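Local coordinates for nitrogen regulatory PII-like protein (Bacillus subtilis subsp. subtilis, PDB 4R25) that is a PII-family regulator, probably ATP-binding, required for full induction of the nrgAB operon when ammonium is limiting, at residues V70-D73 with Q74-T78. Residues are numbered along the deposited sequence; the frame is centred on the assembly and turned at random.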
loop_
_atom_site.group_PDB
_atom_site.type_symbol
_atom_site.label_atom_id
_atom_site.label_comp_id
_atom_site.label_asym_id
_atom_site.label_seq_id
_atom_site.Cartn_x
_atom_site.Cartn_y
_atom_site.Cartn_z
ATOM N N VAL A 70 10.308 9.968 15.362
ATOM C CA VAL A 70 10.244 8.668 16.008
ATOM C C VAL A 70 10.968 7.646 15.153
ATOM O O VAL A 70 10.611 7.435 13.994
ATOM C CB VAL A 70 8.812 8.196 16.174
ATOM C CG1 VAL A 70 8.803 6.809 16.787
ATOM C CG2 VAL A 70 8.021 9.198 17.013
ATOM N N PRO A 71 11.990 7.009 15.728
ATOM C CA PRO A 71 12.885 6.124 14.987
ATOM C C PRO A 71 12.196 4.847 14.547
ATOM O O PRO A 71 11.502 4.212 15.343
ATOM C CB PRO A 71 13.975 5.799 16.014
ATOM C CG PRO A 71 13.889 6.895 17.025
ATOM C CD PRO A 71 12.433 7.193 17.118
ATOM N N VAL A 72 12.402 4.471 13.288
ATOM C CA VAL A 72 11.848 3.230 12.765
ATOM C C VAL A 72 12.117 2.056 13.701
ATOM O O VAL A 72 11.203 1.301 14.032
ATOM C CB VAL A 72 12.427 2.897 11.380
ATOM C CG1 VAL A 72 12.012 1.504 10.958
ATOM C CG2 VAL A 72 11.958 3.898 10.368
ATOM N N ASP A 73 13.368 1.907 14.127
ATOM C CA ASP A 73 13.775 0.728 14.886
ATOM C C ASP A 73 13.067 0.609 16.241
ATOM O O ASP A 73 12.898 -0.494 16.772
ATOM C CB ASP A 73 15.298 0.687 15.028
ATOM C CG ASP A 73 16.004 0.548 13.689
ATOM O OD1 ASP A 73 15.343 0.195 12.692
ATOM O OD2 ASP A 73 17.232 0.778 13.638
ATOM N N GLN A 74 12.644 1.744 16.790
ATOM C CA GLN A 74 11.840 1.738 18.005
ATOM C C GLN A 74 10.406 1.316 17.666
ATOM O O GLN A 74 9.750 0.659 18.468
ATOM C CB GLN A 74 11.870 3.117 18.681
ATOM C CG GLN A 74 11.662 3.093 20.198
ATOM C CD GLN A 74 11.819 4.465 20.862
ATOM O OE1 GLN A 74 11.233 4.731 21.917
ATOM N NE2 GLN A 74 12.609 5.335 20.245
ATOM N N VAL A 75 9.930 1.665 16.467
ATOM C CA VAL A 75 8.610 1.211 16.011
ATOM C C VAL A 75 8.583 -0.284 15.752
ATOM O O VAL A 75 7.665 -0.985 16.180
ATOM C CB VAL A 75 8.143 1.891 14.704
ATOM C CG1 VAL A 75 6.824 1.268 14.248
ATOM C CG2 VAL A 75 7.992 3.390 14.886
ATOM N N THR A 76 9.584 -0.777 15.032
ATOM C CA THR A 76 9.595 -2.185 14.666
ATOM C C THR A 76 9.846 -3.078 15.872
ATOM O O THR A 76 9.249 -4.146 15.985
ATOM C CB THR A 76 10.616 -2.484 13.561
ATOM O OG1 THR A 76 11.940 -2.352 14.082
ATOM C CG2 THR A 76 10.430 -1.520 12.405
ATOM N N GLU A 77 10.714 -2.637 16.779
ATOM C CA GLU A 77 11.028 -3.439 17.962
ATOM C C GLU A 77 9.812 -3.580 18.864
ATOM O O GLU A 77 9.540 -4.657 19.401
ATOM C CB GLU A 77 12.190 -2.834 18.746
ATOM C CG GLU A 77 12.564 -3.633 19.986
ATOM C CD GLU A 77 13.170 -4.988 19.651
ATOM O OE1 GLU A 77 13.645 -5.174 18.509
ATOM O OE2 GLU A 77 13.175 -5.870 20.535
ATOM N N THR A 78 9.082 -2.481 19.018
ATOM C CA THR A 78 7.875 -2.474 19.824
ATOM C C THR A 78 6.820 -3.365 19.198
ATOM O O THR A 78 6.111 -4.083 19.892
ATOM C CB THR A 78 7.316 -1.055 19.945
ATOM O OG1 THR A 78 8.348 -0.185 20.410
ATOM C CG2 THR A 78 6.138 -1.009 20.915
#
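Pro71 O opens helix 72-83, accepting Val75 N at 3.2 Å; Pro71 itself holds the N-cap position. The same opening turn continues with Thr76 N on Val72 O (2.8 Å) and Glu77 N on Asp73 O (3.1 Å). The side chains fit round this first turn. Gln74, with CG anti to the backbone N (chi1 -152°) and an extended chain, lies alongside the proline ring, its NE2 3.6 Å from Pro71 CD. Val70 CG1 and Val75 CG2 meet at 4.0 Å, the two side chains crossing at about a right angle. Thr76 sets OG1 between its backbone N and carbonyl carbon (chi1 70°), which brings it to Asp73 O in a weak bond, and CG2 against Val72 CG1 (3.7 Å). A serine here would probably leave Val72 CG1 without its methyl neighbour and open a small gap beside it. Farther along, Thr78 OG1 joins Thr78 N on Gln74 O. Val72 and Val75 pack on strands 4-10 and 51-67, while Val70, Gln74 and Thr78 touch helix 15-25; the start of helix 72-83 thus lies between the antiparallel sheet and helix 15-25 of the ferredoxin-like PII fold, with Thr76 packing on Ile102 of a second subunit of the trimer.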